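Glyoxylate-induced Protein (Pseudomonas aeruginosa, PDB 1SQ4) is of uncertain function but, as a double-barrel cupin, may act as a ureidoglycine aminohydrolase. Local coordinates at residues Q146-D149 with G150-L153; A118-P121 with P122-Y126; A58-S62 with G63-T67; K83-D87 with P88-A92. One frame throughout, in Å; residues are numbered along the deposited sequence.

Contact 1 of 4, residues Q146-D149 with G150-L153; sequences QKVD and GVPL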
loop_
_atom_site.group_PDB
_atom_site.type_symbol
_atom_site.label_atom_id
_atom_site.label_comp_id
_atom_site.label_asym_id
_atom_site.label_seq_id
_atom_site.Cartn_x
_atom_site.Cartn_y
_atom_site.Cartn_z
ATOM N N GLN A 146 -37.126 -8.202 -15.547
ATOM C CA GLN A 146 -37.443 -9.403 -14.801
ATOM C C GLN A 146 -38.946 -9.515 -14.601
ATOM O O GLN A 146 -39.553 -8.726 -13.873
ATOM C CB GLN A 146 -36.734 -9.402 -13.459
ATOM C CG GLN A 146 -36.964 -10.668 -12.673
ATOM C CD GLN A 146 -36.045 -10.769 -11.479
ATOM O OE1 GLN A 146 -36.147 -11.709 -10.679
ATOM N NE2 GLN A 146 -35.133 -9.797 -11.348
ATOM N N LYS A 147 -39.534 -10.495 -15.278
ATOM C CA LYS A 147 -40.962 -10.744 -15.215
ATOM C C LYS A 147 -41.321 -11.490 -13.951
ATOM O O LYS A 147 -40.658 -12.454 -13.575
ATOM C CB LYS A 147 -41.414 -11.588 -16.408
ATOM C CG LYS A 147 -42.904 -11.915 -16.412
ATOM C CD LYS A 147 -43.723 -10.674 -16.737
ATOM C CE LYS A 147 -45.209 -10.911 -16.514
ATOM N NZ LYS A 147 -45.493 -11.253 -15.089
ATOM N N VAL A 148 -42.375 -11.037 -13.291
ATOM C CA VAL A 148 -42.843 -11.715 -12.104
ATOM C C VAL A 148 -44.330 -11.992 -12.269
ATOM O O VAL A 148 -45.119 -11.095 -12.579
ATOM C CB VAL A 148 -42.564 -10.892 -10.808
ATOM C CG1 VAL A 148 -42.897 -9.432 -11.022
ATOM C CG2 VAL A 148 -43.375 -11.466 -9.655
ATOM N N ASP A 149 -44.688 -13.257 -12.085
ATOM C CA ASP A 149 -46.064 -13.688 -12.207
ATOM C C ASP A 149 -46.987 -12.900 -11.335
ATOM O O ASP A 149 -46.741 -12.748 -10.140
ATOM C CB ASP A 149 -46.226 -15.160 -11.847
ATOM C CG ASP A 149 -45.953 -16.069 -13.014
ATOM O OD1 ASP A 149 -46.668 -17.094 -13.153
ATOM O OD2 ASP A 149 -45.024 -15.760 -13.796
ATOM N N GLY A 150 -48.066 -12.423 -11.945
ATOM C CA GLY A 150 -49.050 -11.655 -11.221
ATOM C C GLY A 150 -48.809 -10.187 -11.418
ATOM O O GLY A 150 -49.679 -9.363 -11.168
ATOM N N VAL A 151 -47.611 -9.848 -11.861
ATOM C CA VAL A 151 -47.308 -8.455 -12.083
ATOM C C VAL A 151 -47.194 -8.216 -13.569
ATOM O O VAL A 151 -46.409 -8.869 -14.254
ATOM C CB VAL A 151 -46.013 -8.067 -11.395
ATOM C CG1 VAL A 151 -45.756 -6.589 -11.586
ATOM C CG2 VAL A 151 -46.109 -8.409 -9.914
ATOM N N PRO A 152 -48.008 -7.295 -14.095
ATOM C CA PRO A 152 -47.997 -6.970 -15.522
ATOM C C PRO A 152 -46.810 -6.105 -15.919
ATOM O O PRO A 152 -46.273 -5.359 -15.100
ATOM C CB PRO A 152 -49.322 -6.244 -15.708
ATOM C CG PRO A 152 -49.495 -5.549 -14.391
ATOM C CD PRO A 152 -49.133 -6.627 -13.415
ATOM N N LEU A 153 -46.403 -6.206 -17.178
ATOM C CA LEU A 153 -45.281 -5.415 -17.687
ATOM C C LEU A 153 -45.539 -3.932 -17.522
ATOM O O LEU A 153 -46.684 -3.476 -17.580
ATOM C CB LEU A 153 -45.069 -5.677 -19.164
ATOM C CG LEU A 153 -44.746 -7.088 -19.610
ATOM C CD1 LEU A 153 -45.041 -7.180 -21.083
ATOM C CD2 LEU A 153 -43.296 -7.426 -19.314
HETATM O O HOH W 1 -43.431 -8.792 -14.076
#
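K147 reaches across the loop to V151 and donates a hydrogen bond from NZ to V151 O at 2.7 Å. Bends at chi2 and chi4 curl the lysine chain round toward that carbonyl, which its ammonium meets 24° out of the carbonyl plane. V151 O has a second donor, a water that in turn accepts from V148 N at 2.6 Å and so bridges the two residues. Beside this bridge, V151 N donates to V148 O at 2.9 Å, with an N-H...O angle of 151°. That bond closes a type II beta turn from V148 to V151, with D149 and G150 at its corners; G150 takes the positive phi (97°) that suits glycine at this turn position. The valines also pack directly, V148 CG1 lying 3.4 Å from V151 CB and close to V151 CG2. Farther out, L153 CD2 approaches K147 CD at 4.2 Å, the two side chains crossing at about a right angle. R268 lies against V148, and F48 of a neighbouring subunit packs on V151. Lysine, water and backbone thus tie this exposed turn together, with two donors sharing the one carbonyl of V151.

Contact 2 of 4, residues A118-P121 with P122-Y126; sequences AFIP and PGADY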
loop_
_atom_site.group_PDB
_atom_site.type_symbol
_atom_site.label_atom_id
_atom_site.label_comp_id
_atom_site.label_asym_id
_atom_site.label_seq_id
_atom_site.Cartn_x
_atom_site.Cartn_y
_atom_site.Cartn_z
ATOM N N ALA A 118 -37.611 8.881 -21.815
ATOM C CA ALA A 118 -38.491 7.880 -22.394
ATOM C C ALA A 118 -38.212 6.483 -21.851
ATOM O O ALA A 118 -37.060 6.062 -21.766
ATOM C CB ALA A 118 -38.352 7.892 -23.916
ATOM N N PHE A 119 -39.274 5.781 -21.464
ATOM C CA PHE A 119 -39.160 4.423 -20.943
ATOM C C PHE A 119 -39.778 3.461 -21.943
ATOM O O PHE A 119 -40.949 3.578 -22.318
ATOM C CB PHE A 119 -39.864 4.280 -19.593
ATOM C CG PHE A 119 -39.881 2.868 -19.075
ATOM C CD1 PHE A 119 -41.023 2.083 -19.191
ATOM C CD2 PHE A 119 -38.728 2.293 -18.541
ATOM C CE1 PHE A 119 -41.014 0.750 -18.796
ATOM C CE2 PHE A 119 -38.710 0.963 -18.147
ATOM C CZ PHE A 119 -39.856 0.192 -18.275
ATOM N N ILE A 120 -38.978 2.499 -22.368
ATOM C CA ILE A 120 -39.417 1.533 -23.345
ATOM C C ILE A 120 -39.470 0.196 -22.662
ATOM O O ILE A 120 -38.475 -0.257 -22.130
ATOM C CB ILE A 120 -38.418 1.483 -24.489
ATOM C CG1 ILE A 120 -38.214 2.892 -25.037
ATOM C CG2 ILE A 120 -38.888 0.553 -25.573
ATOM C CD1 ILE A 120 -37.213 2.937 -26.154
ATOM N N PRO A 121 -40.655 -0.430 -22.613
ATOM C CA PRO A 121 -40.829 -1.743 -21.978
ATOM C C PRO A 121 -40.247 -2.870 -22.828
ATOM O O PRO A 121 -40.138 -2.750 -24.047
ATOM C CB PRO A 121 -42.346 -1.846 -21.797
ATOM C CG PRO A 121 -42.878 -1.002 -22.906
ATOM C CD PRO A 121 -41.960 0.196 -22.879
ATOM N N PRO A 122 -39.882 -3.987 -22.192
ATOM C CA PRO A 122 -39.298 -5.127 -22.902
ATOM C C PRO A 122 -40.116 -5.635 -24.073
ATOM O O PRO A 122 -41.324 -5.816 -23.963
ATOM C CB PRO A 122 -39.126 -6.164 -21.800
ATOM C CG PRO A 122 -40.261 -5.868 -20.892
ATOM C CD PRO A 122 -40.293 -4.367 -20.833
ATOM N N GLY A 123 -39.432 -5.852 -25.197
ATOM C CA GLY A 123 -40.080 -6.333 -26.399
ATOM C C GLY A 123 -40.918 -5.273 -27.096
ATOM O O GLY A 123 -41.524 -5.535 -28.129
ATOM N N ALA A 124 -40.953 -4.065 -26.553
ATOM C CA ALA A 124 -41.754 -3.017 -27.169
ATOM C C ALA A 124 -41.176 -2.526 -28.490
ATOM O O ALA A 124 -39.972 -2.286 -28.608
ATOM C CB ALA A 124 -41.923 -1.852 -26.204
ATOM N N ASP A 125 -42.035 -2.378 -29.492
ATOM C CA ASP A 125 -41.577 -1.896 -30.787
ATOM C C ASP A 125 -41.449 -0.386 -30.766
ATOM O O ASP A 125 -42.311 0.321 -30.242
ATOM C CB ASP A 125 -42.541 -2.289 -31.903
ATOM C CG ASP A 125 -42.665 -3.779 -32.059
ATOM O OD1 ASP A 125 -41.617 -4.474 -32.049
ATOM O OD2 ASP A 125 -43.814 -4.257 -32.207
ATOM N N TYR A 126 -40.369 0.103 -31.352
ATOM C CA TYR A 126 -40.138 1.528 -31.401
ATOM C C TYR A 126 -39.040 1.811 -32.387
ATOM O O TYR A 126 -38.437 0.893 -32.936
ATOM C CB TYR A 126 -39.710 2.043 -30.030
ATOM C CG TYR A 126 -38.273 1.740 -29.639
ATOM C CD1 TYR A 126 -37.910 0.494 -29.120
ATOM C CD2 TYR A 126 -37.287 2.725 -29.732
ATOM C CE1 TYR A 126 -36.600 0.239 -28.687
ATOM C CE2 TYR A 126 -35.977 2.482 -29.307
ATOM C CZ TYR A 126 -35.645 1.238 -28.782
ATOM O OH TYR A 126 -34.362 1.018 -28.336
#
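I120 and Y126 face each other across a type II beta turn, P121 to A124, which carries the cupin chain from strand 116-120 of one antiparallel sheet to strand 126-129 of another. From its CB, which points toward 122-126, I120 branches two ways. On the turn side, I120 CG2 lies 3.9 Å from A124 CB and 3.7 Å from Y126 CD1. The longer branch leaves through CG1, which lies anti to the carbonyl carbon (chi1 -54°), and runs on fully extended to CD1. This terminal methyl, I120 CD1, sits over the middle of the Y126 ring, 3.4 Å from its centroid and only 11° off the ring normal: a CH-pi contact over the face. L105 of strand 101-105 touches both I120 and Y126, so the pair belongs to the packing between the sheets. The turn itself is closed by A124 N donating to P121 O at 2.9 Å, and G123 takes the positive phi (74°) that favours glycine. Prolines at P121 and P122 restrict the backbone on the way in. P121 also offers its ring to the alanine methyl, P121 CG to A124 CB at 3.5 Å, while the carbonyl oxygen A124 O lies in the plane of the Y126 ring, at its edge.

Contact 3 of 4, residues A58-S62 with G63-T67; sequences ARPLS and GFAET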
loop_
_atom_site.group_PDB
_atom_site.type_symbol
_atom_site.label_atom_id
_atom_site.label_comp_id
_atom_site.label_asym_id
_atom_site.label_seq_id
_atom_site.Cartn_x
_atom_site.Cartn_y
_atom_site.Cartn_z
ATOM N N ALA A 58 -20.002 0.255 -19.733
ATOM C CA ALA A 58 -20.525 -0.925 -19.056
ATOM C C ALA A 58 -19.344 -1.629 -18.390
ATOM O O ALA A 58 -18.198 -1.307 -18.676
ATOM C CB ALA A 58 -21.190 -1.841 -20.074
ATOM N N ARG A 59 -19.623 -2.585 -17.512
ATOM C CA ARG A 59 -18.572 -3.325 -16.807
ATOM C C ARG A 59 -17.442 -2.427 -16.281
ATOM O O ARG A 59 -16.257 -2.699 -16.525
ATOM C CB ARG A 59 -17.970 -4.403 -17.722
ATOM C CG ARG A 59 -18.975 -5.400 -18.236
ATOM C CD ARG A 59 -18.299 -6.671 -18.717
ATOM N NE ARG A 59 -17.598 -6.521 -19.995
ATOM C CZ ARG A 59 -18.196 -6.258 -21.155
ATOM N NH1 ARG A 59 -19.517 -6.110 -21.207
ATOM N NH2 ARG A 59 -17.472 -6.144 -22.257
ATOM N N PRO A 60 -17.784 -1.363 -15.542
ATOM C CA PRO A 60 -16.765 -0.458 -15.010
ATOM C C PRO A 60 -15.732 -1.199 -14.175
ATOM O O PRO A 60 -14.545 -0.860 -14.173
ATOM C CB PRO A 60 -17.573 0.514 -14.158
ATOM C CG PRO A 60 -18.940 0.468 -14.764
ATOM C CD PRO A 60 -19.115 -0.995 -15.041
ATOM N N LEU A 61 -16.204 -2.214 -13.464
ATOM C CA LEU A 61 -15.357 -3.010 -12.586
ATOM C C LEU A 61 -15.737 -4.464 -12.732
ATOM O O LEU A 61 -16.860 -4.786 -13.122
ATOM C CB LEU A 61 -15.561 -2.571 -11.134
ATOM C CG LEU A 61 -14.451 -1.888 -10.333
ATOM C CD1 LEU A 61 -13.696 -0.864 -11.160
ATOM C CD2 LEU A 61 -15.089 -1.257 -9.120
ATOM N N SER A 62 -14.803 -5.346 -12.405
ATOM C CA SER A 62 -15.053 -6.776 -12.529
ATOM C C SER A 62 -16.132 -7.244 -11.563
ATOM O O SER A 62 -16.551 -6.508 -10.670
ATOM C CB SER A 62 -13.767 -7.564 -12.268
ATOM O OG SER A 62 -13.495 -7.661 -10.877
ATOM N N GLY A 63 -16.588 -8.474 -11.759
ATOM C CA GLY A 63 -17.597 -9.019 -10.876
ATOM C C GLY A 63 -19.031 -8.767 -11.288
ATOM O O GLY A 63 -19.355 -8.770 -12.471
ATOM N N PHE A 64 -19.894 -8.550 -10.300
ATOM C CA PHE A 64 -21.307 -8.323 -10.558
ATOM C C PHE A 64 -21.556 -6.935 -11.125
ATOM O O PHE A 64 -21.988 -6.024 -10.418
ATOM C CB PHE A 64 -22.114 -8.535 -9.269
ATOM C CG PHE A 64 -23.603 -8.690 -9.493
ATOM C CD1 PHE A 64 -24.423 -7.577 -9.643
ATOM C CD2 PHE A 64 -24.183 -9.960 -9.544
ATOM C CE1 PHE A 64 -25.796 -7.723 -9.833
ATOM C CE2 PHE A 64 -25.558 -10.115 -9.733
ATOM C CZ PHE A 64 -26.364 -8.996 -9.879
ATOM N N ALA A 65 -21.286 -6.796 -12.420
ATOM C CA ALA A 65 -21.463 -5.534 -13.123
ATOM C C ALA A 65 -21.896 -5.754 -14.566
ATOM O O ALA A 65 -21.384 -5.114 -15.485
ATOM C CB ALA A 65 -20.173 -4.739 -13.087
ATOM N N GLU A 66 -22.842 -6.663 -14.762
ATOM C CA GLU A 66 -23.343 -6.938 -16.093
ATOM C C GLU A 66 -24.848 -6.787 -16.096
ATOM O O GLU A 66 -25.521 -7.275 -16.985
ATOM C CB GLU A 66 -22.973 -8.349 -16.508
ATOM C CG GLU A 66 -21.514 -8.687 -16.326
ATOM C CD GLU A 66 -21.228 -10.116 -16.721
ATOM O OE1 GLU A 66 -21.349 -10.428 -17.930
ATOM O OE2 GLU A 66 -20.903 -10.929 -15.822
ATOM N N THR A 67 -25.383 -6.107 -15.093
ATOM C CA THR A 67 -26.824 -5.924 -15.027
ATOM C C THR A 67 -27.276 -4.838 -15.988
ATOM O O THR A 67 -28.246 -5.004 -16.722
ATOM C CB THR A 67 -27.290 -5.530 -13.622
ATOM O OG1 THR A 67 -26.972 -6.578 -12.703
ATOM C CG2 THR A 67 -28.782 -5.288 -13.616
#
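R59, in a left-handed backbone conformation (phi 44°, psi 52°), comes up to A65 where the chain folds back on itself. With chi1 at -58°, R59 CG stands beside the backbone N and turned away from the carbonyl carbon, 3.7 Å from A65 O. The alpha carbon meets the same oxygen in a CA-H...O contact, R59 CA to A65 O 3.6 Å. On the other side of the loop, the methyl of A65 points inward at 58-62, where A65 CB lies 3.3 Å from L61 O and 4.4 Å from P60 CD. No hydrogen bond crosses between 58-62 and 63-67; they meet through packing and the CA-H...O contact. Within 63-67, F64 is the centre of an inverse gamma turn, closed by a weak bond from A65 N to G63 O at 2.8 Å; just before it, G63 sits at positive phi, where glycine is favoured. The guanidinium of R59 is used elsewhere: the chain bends at chi3, and NH2 forms a salt bridge with E213 of a neighbouring subunit, whose F64 also receives the arginine in a cation-pi contact, just as F64 of this chain takes R59 of a different neighbouring subunit. The loop connects strands 52-57 and 69-76, antiparallel neighbours in the six-stranded sheet, and lies against strand 239-244 of the eight-stranded sheet, where P60 touches F239 and W241, and A65 touches W241.

Contact 4 of 4, residues K83-D87 with P88-A92; sequences KPEQD and PNAEA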
loop_
_atom_site.group_PDB
_atom_site.type_symbol
_atom_site.label_atom_id
_atom_site.label_comp_id
_atom_site.label_asym_id
_atom_site.label_seq_id
_atom_site.Cartn_x
_atom_site.Cartn_y
_atom_site.Cartn_z
ATOM N N LYS A 83 -34.881 -0.676 -36.414
ATOM C CA LYS A 83 -34.755 -1.928 -35.681
ATOM C C LYS A 83 -33.665 -1.655 -34.657
ATOM O O LYS A 83 -32.626 -2.309 -34.651
ATOM C CB LYS A 83 -34.332 -3.053 -36.624
ATOM C CG LYS A 83 -35.371 -3.374 -37.687
ATOM C CD LYS A 83 -34.780 -4.096 -38.909
ATOM C CE LYS A 83 -34.380 -5.536 -38.621
ATOM N NZ LYS A 83 -33.832 -6.211 -39.833
ATOM N N PRO A 84 -33.906 -0.687 -33.760
ATOM C CA PRO A 84 -32.964 -0.282 -32.712
ATOM C C PRO A 84 -32.562 -1.371 -31.719
ATOM O O PRO A 84 -31.378 -1.556 -31.441
ATOM C CB PRO A 84 -33.680 0.884 -32.051
ATOM C CG PRO A 84 -35.110 0.459 -32.130
ATOM C CD PRO A 84 -35.232 -0.087 -33.528
ATOM N N GLU A 85 -33.540 -2.095 -31.190
ATOM C CA GLU A 85 -33.247 -3.150 -30.232
ATOM C C GLU A 85 -33.415 -4.538 -30.846
ATOM O O GLU A 85 -34.395 -4.804 -31.537
ATOM C CB GLU A 85 -34.157 -3.018 -29.007
ATOM C CG GLU A 85 -33.807 -3.981 -27.893
ATOM C CD GLU A 85 -32.415 -3.736 -27.355
ATOM O OE1 GLU A 85 -32.201 -2.648 -26.785
ATOM O OE2 GLU A 85 -31.541 -4.618 -27.512
ATOM N N GLN A 86 -32.457 -5.424 -30.582
ATOM C CA GLN A 86 -32.502 -6.789 -31.108
ATOM C C GLN A 86 -32.876 -7.787 -30.031
ATOM O O GLN A 86 -33.291 -8.913 -30.321
ATOM C CB GLN A 86 -31.143 -7.176 -31.686
ATOM C CG GLN A 86 -30.769 -6.387 -32.902
ATOM C CD GLN A 86 -31.848 -6.437 -33.950
ATOM O OE1 GLN A 86 -32.939 -5.880 -33.773
ATOM N NE2 GLN A 86 -31.560 -7.117 -35.051
ATOM N N ASP A 87 -32.723 -7.355 -28.784
ATOM C CA ASP A 87 -33.009 -8.195 -27.632
ATOM C C ASP A 87 -34.440 -8.004 -27.140
ATOM O O ASP A 87 -34.806 -6.939 -26.645
ATOM C CB ASP A 87 -32.020 -7.868 -26.510
ATOM C CG ASP A 87 -31.996 -8.922 -25.421
ATOM O OD1 ASP A 87 -33.083 -9.389 -25.000
ATOM O OD2 ASP A 87 -30.883 -9.267 -24.975
ATOM N N PRO A 88 -35.260 -9.054 -27.254
ATOM C CA PRO A 88 -36.659 -9.048 -26.838
ATOM C C PRO A 88 -36.887 -8.851 -25.339
ATOM O O PRO A 88 -37.973 -8.442 -24.930
ATOM C CB PRO A 88 -37.155 -10.400 -27.325
ATOM C CG PRO A 88 -35.950 -11.263 -27.134
ATOM C CD PRO A 88 -34.858 -10.396 -27.707
ATOM N N ASN A 89 -35.880 -9.143 -24.521
ATOM C CA ASN A 89 -36.027 -8.983 -23.077
ATOM C C ASN A 89 -35.435 -7.677 -22.570
ATOM O O ASN A 89 -35.558 -7.341 -21.392
ATOM C CB ASN A 89 -35.371 -10.139 -22.332
ATOM C CG ASN A 89 -36.015 -11.457 -22.635
ATOM O OD1 ASN A 89 -35.488 -12.255 -23.414
ATOM N ND2 ASN A 89 -37.175 -11.697 -22.032
ATOM N N ALA A 90 -34.802 -6.932 -23.461
ATOM C CA ALA A 90 -34.199 -5.673 -23.071
ATOM C C ALA A 90 -35.210 -4.546 -22.861
ATOM O O ALA A 90 -36.057 -4.275 -23.715
ATOM C CB ALA A 90 -33.171 -5.250 -24.114
ATOM N N GLU A 91 -35.130 -3.902 -21.704
ATOM C CA GLU A 91 -35.997 -2.767 -21.415
ATOM C C GLU A 91 -35.041 -1.585 -21.530
ATOM O O GLU A 91 -33.825 -1.772 -21.468
ATOM C CB GLU A 91 -36.582 -2.872 -20.006
ATOM C CG GLU A 91 -35.552 -2.854 -18.900
ATOM C CD GLU A 91 -36.165 -3.044 -17.519
ATOM O OE1 GLU A 91 -35.913 -4.101 -16.905
ATOM O OE2 GLU A 91 -36.895 -2.136 -17.043
ATOM N N ALA A 92 -35.565 -0.378 -21.711
ATOM C CA ALA A 92 -34.689 0.778 -21.849
ATOM C C ALA A 92 -35.232 2.101 -21.308
ATOM O O ALA A 92 -36.401 2.229 -20.933
ATOM C CB ALA A 92 -34.302 0.961 -23.322
#
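D87 bends its carboxylate round to N89, and D87 OD1 accepts the hydrogen of N89 N at 2.8 Å, met nearly along the C-O axis. CG lies anti to the backbone N (chi1 -165°), which swings the group over the start of the turn. The other oxygen, D87 OD2, is satisfied by H144 NE2, so each carboxylate oxygen has a donor. D87 O takes A90 N at 3.2 Å; the N-H points well at the oxygen, but the donor stands above the carbonyl plane, 65° out of it. E85 serves the approach to the turn. E85 OE2 accepts D87 N at 3.2 Å through the anti lone pair and Q86 N more weakly, and the same oxygen is in a salt bridge with R142 NH2. Packing fills in between these groups: A90 CB lies 3.7 Å from E85 CD and likewise 3.7 Å from D87 CB. P88 restricts the backbone at the second position of the turn, and W140 of strand 136-144 touches E85. A type I beta turn from D87 to A90 with an Asx turn laid over its first residues results, leading the chain into strand 90-98 of the cupin barrel.

Contacts 2 and 4 are close neighbours, their centres 7 Å apart, because strands 116-120 and 90-98 pair in one sheet; I120 O and A92 N, at 2.9 Å, probably form a hydrogen bond between them. Contact 1 lies about 15 Å from contact 2 between centres and touches it through L153 CD2 and P122 CG, 3.8 Å apart. Contacts 1 and 4 do not touch within the chain, but V148 packs on Q86 of one neighbouring subunit, and Q86 of this chain on D149 of another. A bound thiocyanate, probably from crystallisation, lies about 3 Å from the Q86 side chain, and one about 4 Å from that of V148. Contact 3, its centre 20 to 25 Å from the others, touches the same neighbouring subunit as contact 4.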